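Local atomic coordinates of 39 kDa initiator binding protein (Trichomonas vaginalis, PDB entry 1PP7), a protein that recognises the initiator element of core promoters, here through its N-terminal DNA-binding domain in complex with the ferredoxin initiator. Residues F10-L22 with M40-E54. Sequence-based numbering, arbitrary orientation.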
ATOM      1  N   PHE C  10     -10.409   9.262   3.805  1.00 72.94           N
ATOM      2  CA  PHE C  10      -9.754   7.959   3.598  1.00 68.51           C
ATOM      3  C   PHE C  10      -9.665   7.183   4.912  1.00 66.60           C
ATOM      4  O   PHE C  10     -10.238   6.091   5.057  1.00 63.09           O
ATOM      5  CB  PHE C  10      -8.302   8.088   3.108  1.00 67.45           C
ATOM      6  CG  PHE C  10      -8.142   8.596   1.717  1.00 64.76           C
ATOM      7  CD1 PHE C  10      -9.192   8.565   0.808  1.00 65.12           C
ATOM      8  CD2 PHE C  10      -6.913   9.123   1.316  1.00 63.25           C
ATOM      9  CE1 PHE C  10      -9.022   9.062  -0.493  1.00 62.24           C
ATOM     10  CE2 PHE C  10      -6.729   9.620   0.023  1.00 62.05           C
ATOM     11  CZ  PHE C  10      -7.787   9.589  -0.882  1.00 62.30           C
ATOM     12  N   THR C  11      -8.926   7.738   5.867  1.00 67.09           N
ATOM     13  CA  THR C  11      -8.750   7.021   7.124  1.00 71.53           C
ATOM     14  C   THR C  11     -10.075   6.869   7.846  1.00 72.68           C
ATOM     15  O   THR C  11     -10.350   5.793   8.394  1.00 75.34           O
ATOM     16  CB  THR C  11      -7.701   7.679   8.072  1.00 70.36           C
ATOM     17  OG1 THR C  11      -8.366   8.487   9.042  1.00 67.26           O
ATOM     18  CG2 THR C  11      -6.714   8.523   7.282  1.00 70.03           C
ATOM     19  N   SER C  12     -10.905   7.915   7.820  1.00 70.35           N
ATOM     20  CA  SER C  12     -12.205   7.842   8.475  1.00 68.33           C
ATOM     21  C   SER C  12     -13.048   6.696   7.906  1.00 65.53           C
ATOM     22  O   SER C  12     -13.984   6.234   8.557  1.00 68.59           O
ATOM     23  CB  SER C  12     -12.981   9.143   8.300  1.00 70.90           C
ATOM     24  OG  SER C  12     -13.635   9.161   7.029  1.00 78.10           O
ATOM     25  N   ARG C  13     -12.727   6.228   6.705  1.00 60.22           N
ATOM     26  CA  ARG C  13     -13.503   5.159   6.117  1.00 56.07           C
ATOM     27  C   ARG C  13     -12.902   3.783   6.245  1.00 52.38           C
ATOM     28  O   ARG C  13     -13.531   2.776   5.950  1.00 54.92           O
ATOM     29  CB  ARG C  13     -13.818   5.498   4.667  1.00 57.00           C
ATOM     30  CG  ARG C  13     -14.887   6.576   4.635  1.00 63.31           C
ATOM     31  CD  ARG C  13     -15.496   6.692   3.287  1.00 69.17           C
ATOM     32  NE  ARG C  13     -14.542   7.271   2.354  1.00 73.59           N
ATOM     33  CZ  ARG C  13     -14.483   6.956   1.064  1.00 76.11           C
ATOM     34  NH1 ARG C  13     -15.338   6.057   0.561  1.00 72.89           N
ATOM     35  NH2 ARG C  13     -13.560   7.528   0.286  1.00 75.79           N
ATOM     36  N   LEU C  14     -11.674   3.711   6.698  1.00 49.00           N
ATOM     37  CA  LEU C  14     -11.100   2.391   6.844  1.00 46.86           C
ATOM     38  C   LEU C  14     -11.128   2.027   8.347  1.00 44.40           C
ATOM     39  O   LEU C  14     -11.143   2.899   9.219  1.00 43.55           O
ATOM     40  CB  LEU C  14      -9.707   2.346   6.151  1.00 44.85           C
ATOM     41  CG  LEU C  14      -8.575   3.246   6.600  1.00 41.36           C
ATOM     42  CD1 LEU C  14      -7.949   2.498   7.716  1.00 48.13           C
ATOM     43  CD2 LEU C  14      -7.540   3.534   5.543  1.00 31.22           C
ATOM     44  N   PRO C  15     -11.211   0.738   8.659  1.00 43.63           N
ATOM     45  CA  PRO C  15     -11.268   0.202  10.027  1.00 46.52           C
ATOM     46  C   PRO C  15     -10.185   0.731  11.018  1.00 49.08           C
ATOM     47  O   PRO C  15      -9.015   0.893  10.643  1.00 44.64           O
ATOM     48  CB  PRO C  15     -11.127  -1.311   9.809  1.00 48.62           C
ATOM     49  CG  PRO C  15     -11.545  -1.519   8.347  1.00 46.23           C
ATOM     50  CD  PRO C  15     -10.922  -0.331   7.692  1.00 44.88           C
ATOM     51  N   PRO C  16     -10.569   0.980  12.302  1.00 49.60           N
ATOM     52  CA  PRO C  16      -9.656   1.475  13.345  1.00 47.16           C
ATOM     53  C   PRO C  16      -8.379   0.622  13.399  1.00 48.80           C
ATOM     54  O   PRO C  16      -7.290   1.124  13.677  1.00 48.69           O
ATOM     55  CB  PRO C  16     -10.475   1.327  14.631  1.00 44.87           C
ATOM     56  CG  PRO C  16     -11.874   1.497  14.153  1.00 49.67           C
ATOM     57  CD  PRO C  16     -11.902   0.689  12.875  1.00 48.09           C
ATOM     58  N   GLU C  17      -8.526  -0.675  13.149  1.00 47.74           N
ATOM     59  CA  GLU C  17      -7.399  -1.593  13.181  1.00 49.80           C
ATOM     60  C   GLU C  17      -6.318  -1.241  12.134  1.00 50.52           C
ATOM     61  O   GLU C  17      -5.100  -1.213  12.431  1.00 46.81           O
ATOM     62  CB  GLU C  17      -7.936  -2.982  12.921  1.00 56.13           C
ATOM     63  CG  GLU C  17      -6.937  -4.081  12.961  1.00 65.45           C
ATOM     64  CD  GLU C  17      -7.567  -5.403  12.547  1.00 75.96           C
ATOM     65  OE1 GLU C  17      -6.853  -6.442  12.617  1.00 76.91           O
ATOM     66  OE2 GLU C  17      -8.781  -5.397  12.145  1.00 81.18           O
ATOM     67  N   ILE C  18      -6.774  -0.994  10.905  1.00 46.56           N
ATOM     68  CA  ILE C  18      -5.886  -0.646   9.810  1.00 41.84           C
ATOM     69  C   ILE C  18      -5.274   0.762  10.067  1.00 38.53           C
ATOM     70  O   ILE C  18      -4.085   0.996   9.848  1.00 38.10           O
ATOM     71  CB  ILE C  18      -6.665  -0.652   8.464  1.00 42.98           C
ATOM     72  CG1 ILE C  18      -7.479  -1.947   8.305  1.00 44.11           C
ATOM     73  CG2 ILE C  18      -5.709  -0.425   7.326  1.00 37.68           C
ATOM     74  CD1 ILE C  18      -6.691  -3.177   7.887  1.00 40.32           C
ATOM     75  N   VAL C  19      -6.081   1.698  10.541  1.00 35.91           N
ATOM     76  CA  VAL C  19      -5.570   3.045  10.799  1.00 38.76           C
ATOM     77  C   VAL C  19      -4.445   2.951  11.790  1.00 37.69           C
ATOM     78  O   VAL C  19      -3.405   3.570  11.615  1.00 38.21           O
ATOM     79  CB  VAL C  19      -6.623   4.005  11.399  1.00 37.62           C
ATOM     80  CG1 VAL C  19      -5.974   5.324  11.707  1.00 42.91           C
ATOM     81  CG2 VAL C  19      -7.742   4.206  10.448  1.00 35.57           C
ATOM     82  N   ALA C  20      -4.677   2.168  12.835  1.00 38.55           N
ATOM     83  CA  ALA C  20      -3.683   1.952  13.865  1.00 38.36           C
ATOM     84  C   ALA C  20      -2.448   1.212  13.359  1.00 38.16           C
ATOM     85  O   ALA C  20      -1.338   1.610  13.701  1.00 40.03           O
ATOM     86  CB  ALA C  20      -4.288   1.196  15.042  1.00 39.45           C
ATOM     87  N   ALA C  21      -2.613   0.145  12.566  1.00 35.60           N
ATOM     88  CA  ALA C  21      -1.446  -0.597  12.080  1.00 31.96           C
ATOM     89  C   ALA C  21      -0.614   0.277  11.138  1.00 37.09           C
ATOM     90  O   ALA C  21       0.614   0.081  10.979  1.00 37.71           O
ATOM     91  CB  ALA C  21      -1.886  -1.811  11.367  1.00 30.31           C
ATOM     92  N   LEU C  22      -1.286   1.234  10.494  1.00 37.21           N
ATOM     93  CA  LEU C  22      -0.621   2.125   9.577  1.00 35.62           C
ATOM     94  C   LEU C  22       0.143   3.169  10.341  1.00 37.07           C
ATOM     95  O   LEU C  22       1.217   3.595   9.949  1.00 39.98           O
ATOM     96  CB  LEU C  22      -1.644   2.764   8.670  1.00 34.72           C
ATOM     97  CG  LEU C  22      -2.013   1.781   7.551  1.00 35.86           C
ATOM     98  CD1 LEU C  22      -3.276   2.239   6.765  1.00 30.89           C
ATOM     99  CD2 LEU C  22      -0.776   1.617   6.670  1.00 27.31           C
ATOM    100  N   MET C  40      -1.442  -5.538   4.134  1.00 28.03           N
ATOM    101  CA  MET C  40      -2.747  -5.512   4.820  1.00 27.87           C
ATOM    102  C   MET C  40      -3.665  -4.516   4.140  1.00 23.58           C
ATOM    103  O   MET C  40      -4.839  -4.704   4.153  1.00 23.98           O
ATOM    104  CB  MET C  40      -2.625  -5.066   6.258  1.00 29.36           C
ATOM    105  CG  MET C  40      -1.836  -6.010   7.081  1.00 53.83           C
ATOM    106  SD  MET C  40      -1.628  -5.375   8.779  1.00 72.21           S
ATOM    107  CE  MET C  40       0.231  -5.157   8.950  1.00 65.30           C
ATOM    108  N   LEU C  41      -3.105  -3.454   3.569  1.00 21.15           N
ATOM    109  CA  LEU C  41      -3.890  -2.409   2.951  1.00 26.45           C
ATOM    110  C   LEU C  41      -4.557  -2.955   1.705  1.00 26.20           C
ATOM    111  O   LEU C  41      -5.734  -2.840   1.520  1.00 26.78           O
ATOM    112  CB  LEU C  41      -2.984  -1.246   2.554  1.00 28.78           C
ATOM    113  CG  LEU C  41      -3.462   0.119   2.994  1.00 30.82           C
ATOM    114  CD1 LEU C  41      -3.183   1.160   1.925  1.00 34.17           C
ATOM    115  CD2 LEU C  41      -4.951   0.042   3.271  1.00 36.65           C
ATOM    116  N   LEU C  42      -3.732  -3.572   0.880  1.00 27.80           N
ATOM    117  CA  LEU C  42      -4.080  -4.209  -0.362  1.00 24.59           C
ATOM    118  C   LEU C  42      -5.158  -5.267  -0.073  1.00 29.41           C
ATOM    119  O   LEU C  42      -6.231  -5.299  -0.715  1.00 32.16           O
ATOM    120  CB  LEU C  42      -2.808  -4.845  -0.864  1.00 21.63           C
ATOM    121  CG  LEU C  42      -2.296  -4.809  -2.289  1.00 25.43           C
ATOM    122  CD1 LEU C  42      -3.043  -3.880  -3.186  1.00 24.05           C
ATOM    123  CD2 LEU C  42      -0.838  -4.500  -2.204  1.00 21.74           C
ATOM    124  N   THR C  43      -4.889  -6.108   0.919  1.00 29.96           N
ATOM    125  CA  THR C  43      -5.803  -7.148   1.309  1.00 28.43           C
ATOM    126  C   THR C  43      -7.154  -6.547   1.676  1.00 32.49           C
ATOM    127  O   THR C  43      -8.224  -7.009   1.210  1.00 33.60           O
ATOM    128  CB  THR C  43      -5.260  -7.940   2.502  1.00 31.91           C
ATOM    129  OG1 THR C  43      -4.085  -8.668   2.099  1.00 36.68           O
ATOM    130  CG2 THR C  43      -6.310  -8.956   2.994  1.00 32.35           C
ATOM    131  N   TYR C  44      -7.136  -5.493   2.474  1.00 29.32           N
ATOM    132  CA  TYR C  44      -8.411  -4.943   2.852  1.00 33.90           C
ATOM    133  C   TYR C  44      -9.132  -4.178   1.738  1.00 35.90           C
ATOM    134  O   TYR C  44     -10.349  -4.237   1.621  1.00 35.55           O
ATOM    135  CB  TYR C  44      -8.282  -4.065   4.104  1.00 34.59           C
ATOM    136  CG  TYR C  44      -9.500  -3.199   4.323  1.00 37.01           C
ATOM    137  CD1 TYR C  44      -9.557  -1.913   3.776  1.00 32.52           C
ATOM    138  CD2 TYR C  44     -10.621  -3.675   5.054  1.00 37.87           C
ATOM    139  CE1 TYR C  44     -10.685  -1.106   3.946  1.00 37.05           C
ATOM    140  CE2 TYR C  44     -11.772  -2.865   5.229  1.00 35.79           C
ATOM    141  CZ  TYR C  44     -11.797  -1.576   4.673  1.00 37.87           C
ATOM    142  OH  TYR C  44     -12.884  -0.731   4.830  1.00 38.18           O
ATOM    143  N   LEU C  45      -8.411  -3.453   0.911  1.00 35.65           N
ATOM    144  CA  LEU C  45      -9.131  -2.727  -0.085  1.00 35.35           C
ATOM    145  C   LEU C  45      -9.845  -3.710  -1.001  1.00 38.56           C
ATOM    146  O   LEU C  45     -10.881  -3.384  -1.564  1.00 38.55           O
ATOM    147  CB  LEU C  45      -8.185  -1.793  -0.828  1.00 33.50           C
ATOM    148  CG  LEU C  45      -7.737  -0.599   0.005  1.00 30.65           C
ATOM    149  CD1 LEU C  45      -6.698   0.154  -0.791  1.00 32.51           C
ATOM    150  CD2 LEU C  45      -8.931   0.331   0.343  1.00 32.82           C
ATOM    151  N   ALA C  46      -9.333  -4.936  -1.083  1.00 42.77           N
ATOM    152  CA  ALA C  46      -9.908  -5.975  -1.943  1.00 44.24           C
ATOM    153  C   ALA C  46     -11.368  -6.203  -1.666  1.00 48.59           C
ATOM    154  O   ALA C  46     -12.107  -6.658  -2.539  1.00 51.56           O
ATOM    155  CB  ALA C  46      -9.152  -7.285  -1.761  1.00 47.83           C
ATOM    156  N   SER C  47     -11.779  -5.892  -0.443  1.00 49.23           N
ATOM    157  CA  SER C  47     -13.164  -6.046  -0.022  1.00 49.66           C
ATOM    158  C   SER C  47     -13.942  -4.709   0.047  1.00 49.79           C
ATOM    159  O   SER C  47     -15.152  -4.703   0.306  1.00 50.54           O
ATOM    160  CB  SER C  47     -13.207  -6.693   1.356  1.00 51.76           C
ATOM    161  OG  SER C  47     -12.828  -5.738   2.341  1.00 54.34           O
ATOM    162  N   ASN C  48     -13.258  -3.581  -0.132  1.00 46.35           N
ATOM    163  CA  ASN C  48     -13.940  -2.283  -0.094  1.00 42.90           C
ATOM    164  C   ASN C  48     -13.639  -1.637  -1.443  1.00 42.73           C
ATOM    165  O   ASN C  48     -12.683  -0.869  -1.536  1.00 45.53           O
ATOM    166  CB  ASN C  48     -13.372  -1.424   1.032  1.00 39.32           C
ATOM    167  CG  ASN C  48     -14.214  -0.166   1.331  1.00 39.80           C
ATOM    168  OD1 ASN C  48     -14.874   0.396   0.442  1.00 40.01           O
ATOM    169  ND2 ASN C  48     -14.158   0.297   2.600  1.00 32.82           N
ATOM    170  N   PRO C  49     -14.416  -1.981  -2.509  1.00 42.43           N
ATOM    171  CA  PRO C  49     -14.325  -1.498  -3.902  1.00 41.55           C
ATOM    172  C   PRO C  49     -14.356   0.008  -4.038  1.00 42.46           C
ATOM    173  O   PRO C  49     -13.638   0.575  -4.862  1.00 46.03           O
ATOM    174  CB  PRO C  49     -15.555  -2.084  -4.582  1.00 37.12           C
ATOM    175  CG  PRO C  49     -15.870  -3.249  -3.810  1.00 37.16           C
ATOM    176  CD  PRO C  49     -15.482  -2.991  -2.390  1.00 38.57           C
ATOM    177  N   GLN C  50     -15.203   0.648  -3.242  1.00 44.77           N
ATOM    178  CA  GLN C  50     -15.366   2.098  -3.278  1.00 47.66           C
ATOM    179  C   GLN C  50     -14.080   2.728  -2.792  1.00 44.86           C
ATOM    180  O   GLN C  50     -13.471   3.513  -3.491  1.00 43.99           O
ATOM    181  CB  GLN C  50     -16.594   2.522  -2.418  1.00 52.52           C
ATOM    182  CG  GLN C  50     -16.674   4.013  -1.995  1.00 59.55           C
ATOM    183  CD  GLN C  50     -17.927   4.354  -1.116  1.00 67.20           C
ATOM    184  OE1 GLN C  50     -18.078   3.849   0.027  1.00 70.26           O
ATOM    185  NE2 GLN C  50     -18.821   5.214  -1.651  1.00 62.20           N
ATOM    186  N   LEU C  51     -13.632   2.355  -1.610  1.00 45.51           N
ATOM    187  CA  LEU C  51     -12.410   2.936  -1.091  1.00 46.78           C
ATOM    188  C   LEU C  51     -11.201   2.577  -1.971  1.00 47.96           C
ATOM    189  O   LEU C  51     -10.319   3.396  -2.203  1.00 49.51           O
ATOM    190  CB  LEU C  51     -12.178   2.445   0.331  1.00 52.45           C
ATOM    191  CG  LEU C  51     -11.950   3.560   1.344  1.00 55.76           C
ATOM    192  CD1 LEU C  51     -11.337   2.955   2.584  1.00 56.41           C
ATOM    193  CD2 LEU C  51     -11.038   4.623   0.763  1.00 57.43           C
ATOM    194  N   GLU C  52     -11.159   1.338  -2.437  1.00 47.64           N
ATOM    195  CA  GLU C  52     -10.086   0.864  -3.292  1.00 49.61           C
ATOM    196  C   GLU C  52      -9.977   1.773  -4.505  1.00 50.91           C
ATOM    197  O   GLU C  52      -8.874   1.988  -4.973  1.00 49.93           O
ATOM    198  CB  GLU C  52     -10.387  -0.576  -3.673  1.00 51.15           C
ATOM    199  CG  GLU C  52      -9.581  -1.194  -4.762  1.00 60.83           C
ATOM    200  CD  GLU C  52     -10.017  -2.669  -5.027  1.00 69.72           C
ATOM    201  OE1 GLU C  52     -11.240  -2.959  -5.273  1.00 66.26           O
ATOM    202  OE2 GLU C  52      -9.112  -3.543  -4.982  1.00 72.00           O
ATOM    203  N   GLU C  53     -11.121   2.308  -4.980  1.00 53.75           N
ATOM    204  CA  GLU C  53     -11.224   3.261  -6.129  1.00 58.97           C
ATOM    205  C   GLU C  53     -10.554   4.589  -5.719  1.00 58.11           C
ATOM    206  O   GLU C  53      -9.553   5.023  -6.296  1.00 57.80           O
ATOM    207  CB  GLU C  53     -12.703   3.671  -6.470  1.00 61.65           C
ATOM    208  CG  GLU C  53     -13.661   2.783  -7.355  1.00 67.22           C
ATOM    209  CD  GLU C  53     -15.157   3.321  -7.395  1.00 70.33           C
ATOM    210  OE1 GLU C  53     -16.037   2.747  -8.109  1.00 73.20           O
ATOM    211  OE2 GLU C  53     -15.459   4.325  -6.700  1.00 69.19           O
ATOM    212  N   GLU C  54     -11.180   5.241  -4.736  1.00 56.61           N
ATOM    213  CA  GLU C  54     -10.729   6.521  -4.224  1.00 56.57           C
ATOM    214  C   GLU C  54      -9.212   6.505  -3.918  1.00 52.44           C
ATOM    215  O   GLU C  54      -8.485   7.408  -4.344  1.00 49.05           O
ATOM    216  CB  GLU C  54     -11.537   6.900  -2.968  1.00 59.11           C
ATOM    217  CG  GLU C  54     -13.053   6.664  -3.082  1.00 72.55           C
ATOM    218  CD  GLU C  54     -13.876   7.897  -3.555  1.00 79.63           C
ATOM    219  OE1 GLU C  54     -14.127   8.823  -2.729  1.00 82.76           O
ATOM    220  OE2 GLU C  54     -14.282   7.939  -4.750  1.00 81.69           O
TER
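Ile18 faces Leu41 where helix 16-22 runs nearly antiparallel to helix 40-45, their axes 11.1 Å apart at closest approach and their N-to-C directions 161° apart. Before helix 16-22, helix 10-11 and the type I turn from Thr11 to Leu14 lie beside helix 49-54, with Phe10 and Arg13 near Leu51 and Glu54. Pro15, the N-cap of helix 16-22, lies over one face of the Tyr44 ring; its CD is 3.8 Å from the ring centroid, a CH-pi contact, and Pro15 CG approaches Tyr44 CE2 to 3.4 Å. Tyr44 reaches the proline because its CG is anti to the backbone N (chi1 165°). The same ring packs against Leu14 CB, and Tyr44 CB meets Ile18 CD1. Asn48 ND2 donates to Tyr44 OH at 2.8 Å, in the amide plane, while Asn48 OD1 accepts from Leu51 N, 3.1 Å away, from above its carbonyl plane. This one amide thus caps helix 49-54 and is likely to steady the Tyr44 ring beside Pro15. Leu51 divides its branches: CD1 touches Leu14 CB at 4.0 Å, and CD2 lies over one face of the Arg13 guanidinium. The edge of that group meets Gln50; NH2 forms a salt bridge with Glu54 OE1 (3.3 Å), its hydrogen bond weak and the two planes 82° apart, and Arg13 NE hydrogen-bonds to Ser9 O. Phe10 continues the apolar layer toward Val75 of helix 69-76. Packing between these N-terminal helices of the helix-turn-helix-clan domain is therefore chiefly apolar; the marginal salt bridge, its hydrogen bond bent, probably adds modestly to an arginine also held by Ser9 O.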